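Local atomic coordinates of C24 protein (Bizionia argentinensis JUB59, PDB entry 6OV6), a protein that probably forms the receptor-binding tip of a long tail fibre of a temperate bacteriophage, and binds manganese. Residues V200-R204 and S241-R245; E62-G68 and R98-F102. All coordinates share one frame; numbering follows the deposited sequence.

Contact 1 (V200-R204 and S241-R245); sequences VTVPR and SGIDR
At one end of the two-stranded antiparallel ribbon formed by strands 199-202 and 245-248, Val202 and Arg245 make a hydrogen-bonded pair. Val202 N reaches Arg245 O at 2.7 Å, and Arg245 N returns the bond to Val202 O at 2.8 Å, both nearly straight. Thr201 CA also leans on Arg245 O at 3.3 Å in a CA-H...O contact. Beyond this pair the ribbon frays into loops, and side chains take over from the ladder. Asp244 continues the pairing with its carboxylate: OD1 takes the backbone N-H of Arg204 at 3.0 Å, almost along the C-O axis. With CG beside its own backbone N (chi1 -65°), the Asp244 side chain swings across to Pro203 and Arg204.

This ribbon belongs to the long, thin shaft of a trimeric fibre, where its three copies pack together. Arg204 runs extended from CG to NE along the 241-243 loop. Its NH1 bonds Ser241 O at 3.0 Å in the guanidinium plane, while Gly242 O sits over the centre of one guanidinium face, 3.2 Å from CZ. Ser241 OG touches Arg204 CB but spends its hydrogen bond on Ile222 O of the second subunit. Arg245 folds its bent chain away, giving NH1 to Asp205 O of that subunit and a cation-pi contact to its Trp207. Leu247 of the third subunit packs on Val202.

Contact 2 (E62-G68 and R98-F102); sequences EVFKFVG and RYVTF
Strands 62-67 and 98-102 run parallel, their axes 4.7 Å apart at closest and crossing at -33°, so the backbones pair around Phe66 and Val100 and diverge toward Glu62. Val100 straddles Phe66: its N bonds Lys65 O at 3.0 Å and its O accepts Val67 N at 2.8 Å. One step before this pair a water bridges the widening gap, accepting from Lys65 N and donating to Arg98 O. At the other end Thr101 OG1 donates to Val67 O at 2.6 Å; with OG1 anti to the backbone N (chi1 -162°), the hydroxyl reaches across to the neighbouring strand.

Where the strands have parted, a salt bridge spans them. Arg98 grips Glu62 end-on, NH2 to OE1 at 2.7 Å and NH1 to OE2, each oxygen using its syn lone pair and the two planes only 9° apart. The bend at chi3 turns the guanidinium back toward the strand of Glu62, and the edge of Phe64 comes up to one of its faces. Val100 splits its methyls between two rings: CG2 meets Phe64 CD2 and CG1 meets Phe66 CD1, both at 3.6 Å. Farther along, Phe66 points its edge into the face of Phe102 in a T-shaped pair with centroids 5.2 Å apart. Beside Thr101, Val67 CG2 touches Tyr99 CD1.

Trp111 stacks on Phe66 and meets Phe102 edge-to-face, extending the aromatic cluster. In the mixed sheet, strand 51-59 flanks 62-70 and strand 74-81 flanks 96-102, both antiparallel to the strands they border; Ile77 packs on Phe64 and Val75 on Phe66 and Phe102.

Contact 2 comes first along the chain and closes before contact 1 opens. Their centres are 115 Å apart, on opposite sides of the chain's centre, and their nearest atoms stay about 98 Å from each other. They share no sheet: contact 2 joins two strands of the mixed N-terminal sheet, whereas contact 1 ends the two-stranded ribbon 199-202/245-248, and the side chain of its Val200 lies about 12 Å from that of the manganese ligand His252. Both touch the second subunit, but contact 1 also meets the third. The pair thus samples a compact domain and a slender trimeric shaft, an elongated layout consistent with a phage tail-fibre tip.

Contact 1 (V200-R204 and S241-R245)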
loop_
_atom_site.group_PDB
_atom_site.type_symbol
_atom_site.label_atom_id
_atom_site.label_comp_id
_atom_site.label_asym_id
_atom_site.label_seq_id
_atom_site.Cartn_x
_atom_site.Cartn_y
_atom_site.Cartn_z
ATOM N N VAL A 200 -14.765 36.862 -38.801
ATOM C CA VAL A 200 -13.827 37.872 -39.269
ATOM C C VAL A 200 -14.619 38.886 -40.105
ATOM O O VAL A 200 -15.581 38.501 -40.763
ATOM C CB VAL A 200 -12.598 37.229 -40.002
ATOM C CG1 VAL A 200 -12.969 36.614 -41.360
ATOM C CG2 VAL A 200 -11.462 38.212 -40.137
ATOM N N THR A 201 -14.268 40.168 -40.019
ATOM C CA THR A 201 -14.940 41.224 -40.793
ATOM C C THR A 201 -14.005 41.729 -41.869
ATOM O O THR A 201 -12.940 42.252 -41.551
ATOM C CB THR A 201 -15.454 42.362 -39.895
ATOM O OG1 THR A 201 -16.359 41.798 -38.944
ATOM C CG2 THR A 201 -16.171 43.487 -40.705
ATOM N N VAL A 202 -14.404 41.573 -43.129
ATOM C CA VAL A 202 -13.579 42.023 -44.256
ATOM C C VAL A 202 -14.007 43.457 -44.562
ATOM O O VAL A 202 -15.173 43.673 -44.889
ATOM C CB VAL A 202 -13.664 41.102 -45.514
ATOM C CG1 VAL A 202 -12.674 41.566 -46.597
ATOM C CG2 VAL A 202 -13.403 39.640 -45.136
ATOM N N PRO A 203 -13.101 44.442 -44.460
ATOM C CA PRO A 203 -13.506 45.830 -44.752
ATOM C C PRO A 203 -13.574 46.156 -46.242
ATOM O O PRO A 203 -12.772 45.648 -47.036
ATOM C CB PRO A 203 -12.423 46.661 -44.060
ATOM C CG PRO A 203 -11.204 45.800 -44.134
ATOM C CD PRO A 203 -11.666 44.359 -44.108
ATOM N N ARG A 204 -14.525 47.020 -46.620
ATOM C CA ARG A 204 -14.622 47.526 -47.998
ATOM C C ARG A 204 -13.577 48.655 -48.194
ATOM O O ARG A 204 -13.203 48.948 -49.335
ATOM C CB ARG A 204 -16.049 48.028 -48.341
ATOM C CG ARG A 204 -16.561 49.155 -47.403
ATOM C CD ARG A 204 -17.848 49.778 -47.869
ATOM N NE ARG A 204 -18.363 50.675 -46.837
ATOM C CZ ARG A 204 -19.074 51.774 -47.066
ATOM N NH1 ARG A 204 -19.360 52.142 -48.310
ATOM N NH2 ARG A 204 -19.472 52.534 -46.057
ATOM N N SER A 241 -18.421 50.074 -53.309
ATOM C CA SER A 241 -18.998 48.987 -52.513
ATOM C C SER A 241 -19.777 49.656 -51.348
ATOM O O SER A 241 -19.429 50.765 -50.925
ATOM C CB SER A 241 -17.879 48.121 -51.937
ATOM O OG SER A 241 -16.893 48.958 -51.350
ATOM N N GLY A 242 -20.809 48.985 -50.864
ATOM C CA GLY A 242 -21.676 49.524 -49.819
ATOM C C GLY A 242 -21.425 49.087 -48.393
ATOM O O GLY A 242 -21.669 49.868 -47.460
ATOM N N ILE A 243 -20.962 47.835 -48.186
ATOM C CA ILE A 243 -20.811 47.307 -46.823
ATOM C C ILE A 243 -19.510 46.552 -46.580
ATOM O O ILE A 243 -18.879 46.055 -47.524
ATOM C CB ILE A 243 -22.025 46.357 -46.481
ATOM C CG1 ILE A 243 -22.079 45.120 -47.446
ATOM C CG2 ILE A 243 -23.392 47.110 -46.450
ATOM C CD1 ILE A 243 -22.950 43.924 -46.978
ATOM N N ASP A 244 -19.173 46.394 -45.286
ATOM C CA ASP A 244 -18.114 45.498 -44.823
ATOM C C ASP A 244 -18.757 44.104 -44.790
ATOM O O ASP A 244 -19.978 43.995 -44.806
ATOM C CB ASP A 244 -17.632 45.857 -43.415
ATOM C CG ASP A 244 -16.953 47.202 -43.337
ATOM O OD1 ASP A 244 -16.292 47.596 -44.325
ATOM O OD2 ASP A 244 -17.079 47.863 -42.289
ATOM N N ARG A 245 -17.946 43.037 -44.740
ATOM C CA ARG A 245 -18.504 41.670 -44.738
ATOM C C ARG A 245 -18.077 40.853 -43.518
ATOM O O ARG A 245 -16.895 40.537 -43.386
ATOM C CB ARG A 245 -18.116 40.906 -46.021
ATOM C CG ARG A 245 -18.403 41.653 -47.318
ATOM C CD ARG A 245 -19.867 41.987 -47.547
ATOM N NE ARG A 245 -20.697 40.794 -47.732
ATOM C CZ ARG A 245 -20.719 40.053 -48.831
ATOM N NH1 ARG A 245 -19.940 40.359 -49.863
ATOM N NH2 ARG A 245 -21.521 39.000 -48.910
#

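Contact 2 (E62-G68 and R98-F102)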
loop_
_atom_site.group_PDB
_atom_site.type_symbol
_atom_site.label_atom_id
_atom_site.label_comp_id
_atom_site.label_asym_id
_atom_site.label_seq_id
_atom_site.Cartn_x
_atom_site.Cartn_y
_atom_site.Cartn_z
ATOM N N GLU A 62 13.784 -21.724 40.949
ATOM C CA GLU A 62 12.851 -22.526 41.757
ATOM C C GLU A 62 11.409 -22.197 41.458
ATOM O O GLU A 62 11.044 -21.014 41.401
ATOM C CB GLU A 62 13.073 -22.310 43.275
ATOM C CG GLU A 62 14.470 -22.606 43.776
ATOM C CD GLU A 62 14.547 -22.502 45.285
ATOM O OE1 GLU A 62 15.039 -21.463 45.782
ATOM O OE2 GLU A 62 13.966 -23.378 45.963
ATOM N N VAL A 63 10.578 -23.241 41.401
ATOM C CA VAL A 63 9.137 -23.120 41.239
ATOM C C VAL A 63 8.567 -23.101 42.669
ATOM O O VAL A 63 8.854 -24.023 43.452
ATOM C CB VAL A 63 8.540 -24.281 40.394
ATOM C CG1 VAL A 63 7.017 -24.201 40.326
ATOM C CG2 VAL A 63 9.144 -24.345 38.994
ATOM N N PHE A 64 7.774 -22.072 43.006
ATOM C CA PHE A 64 7.182 -21.932 44.339
ATOM C C PHE A 64 5.701 -21.773 44.335
ATOM O O PHE A 64 5.161 -21.041 43.505
ATOM C CB PHE A 64 7.716 -20.668 45.062
ATOM C CG PHE A 64 9.162 -20.655 45.477
ATOM C CD1 PHE A 64 9.598 -21.406 46.564
ATOM C CD2 PHE A 64 10.094 -19.891 44.781
ATOM C CE1 PHE A 64 10.935 -21.389 46.950
ATOM C CE2 PHE A 64 11.430 -19.878 45.170
ATOM C CZ PHE A 64 11.832 -20.607 46.271
ATOM N N LYS A 65 5.051 -22.305 45.394
ATOM C CA LYS A 65 3.657 -22.006 45.693
ATOM C C LYS A 65 3.689 -20.525 46.154
ATOM O O LYS A 65 4.635 -20.107 46.839
ATOM C CB LYS A 65 3.127 -22.870 46.856
ATOM C CG LYS A 65 2.843 -24.318 46.469
ATOM C CD LYS A 65 2.768 -25.242 47.688
ATOM C CE LYS A 65 2.831 -26.705 47.296
ATOM N NZ LYS A 65 2.884 -27.591 48.488
ATOM N N PHE A 66 2.694 -19.747 45.725
ATOM C CA PHE A 66 2.540 -18.351 46.087
ATOM C C PHE A 66 1.317 -18.254 46.971
ATOM O O PHE A 66 0.235 -18.748 46.598
ATOM C CB PHE A 66 2.384 -17.440 44.849
ATOM C CG PHE A 66 2.180 -15.982 45.202
ATOM C CD1 PHE A 66 3.266 -15.151 45.452
ATOM C CD2 PHE A 66 0.898 -15.442 45.303
ATOM C CE1 PHE A 66 3.081 -13.801 45.784
ATOM C CE2 PHE A 66 0.712 -14.082 45.613
ATOM C CZ PHE A 66 1.806 -13.272 45.853
ATOM N N VAL A 67 1.484 -17.606 48.131
ATOM C CA VAL A 67 0.375 -17.381 49.066
ATOM C C VAL A 67 -0.056 -15.919 48.907
ATOM O O VAL A 67 0.710 -15.003 49.202
ATOM C CB VAL A 67 0.722 -17.761 50.538
ATOM C CG1 VAL A 67 -0.417 -17.365 51.504
ATOM C CG2 VAL A 67 1.024 -19.253 50.656
ATOM N N GLY A 68 -1.256 -15.725 48.380
ATOM C CA GLY A 68 -1.810 -14.397 48.168
ATOM C C GLY A 68 -2.404 -13.788 49.421
ATOM O O GLY A 68 -2.160 -14.261 50.536
ATOM N N ARG A 98 8.980 -23.870 52.201
ATOM C CA ARG A 98 9.351 -22.648 51.508
ATOM C C ARG A 98 8.295 -22.279 50.493
ATOM O O ARG A 98 7.793 -23.138 49.785
ATOM C CB ARG A 98 10.746 -22.779 50.870
ATOM C CG ARG A 98 11.847 -22.695 51.928
ATOM C CD ARG A 98 13.195 -23.185 51.455
ATOM N NE ARG A 98 13.810 -22.236 50.528
ATOM C CZ ARG A 98 13.935 -22.451 49.225
ATOM N NH1 ARG A 98 13.520 -23.592 48.693
ATOM N NH2 ARG A 98 14.504 -21.540 48.452
ATOM N N TYR A 99 7.927 -21.010 50.457
ATOM C CA TYR A 99 6.893 -20.499 49.558
ATOM C C TYR A 99 7.128 -19.024 49.406
ATOM O O TYR A 99 7.985 -18.452 50.083
ATOM C CB TYR A 99 5.451 -20.775 50.123
ATOM C CG TYR A 99 5.214 -20.178 51.496
ATOM C CD1 TYR A 99 4.586 -18.943 51.643
ATOM C CD2 TYR A 99 5.674 -20.819 52.647
ATOM C CE1 TYR A 99 4.410 -18.365 52.900
ATOM C CE2 TYR A 99 5.517 -20.242 53.909
ATOM C CZ TYR A 99 4.869 -19.023 54.032
ATOM O OH TYR A 99 4.714 -18.453 55.270
ATOM N N VAL A 100 6.398 -18.405 48.495
ATOM C CA VAL A 100 6.498 -16.968 48.259
ATOM C C VAL A 100 5.195 -16.331 48.708
ATOM O O VAL A 100 4.128 -16.913 48.506
ATOM C CB VAL A 100 6.838 -16.685 46.770
ATOM C CG1 VAL A 100 6.783 -15.194 46.424
ATOM C CG2 VAL A 100 8.218 -17.243 46.447
ATOM N N THR A 101 5.296 -15.140 49.323
ATOM C CA THR A 101 4.149 -14.343 49.758
ATOM C C THR A 101 4.446 -12.847 49.746
ATOM O O THR A 101 5.606 -12.452 49.591
ATOM C CB THR A 101 3.525 -14.875 51.075
ATOM O OG1 THR A 101 2.209 -14.332 51.178
ATOM C CG2 THR A 101 4.330 -14.522 52.312
ATOM N N PHE A 102 3.411 -12.009 49.953
ATOM C CA PHE A 102 3.633 -10.577 50.083
ATOM C C PHE A 102 4.363 -10.365 51.396
ATOM O O PHE A 102 3.984 -10.933 52.436
ATOM C CB PHE A 102 2.314 -9.796 50.064
ATOM C CG PHE A 102 1.622 -9.833 48.722
ATOM C CD1 PHE A 102 2.181 -9.201 47.615
ATOM C CD2 PHE A 102 0.412 -10.493 48.568
ATOM C CE1 PHE A 102 1.536 -9.228 46.370
ATOM C CE2 PHE A 102 -0.239 -10.505 47.335
ATOM C CZ PHE A 102 0.327 -9.869 46.243
HETATM O O HOH W 1 6.651 -23.662 47.432
#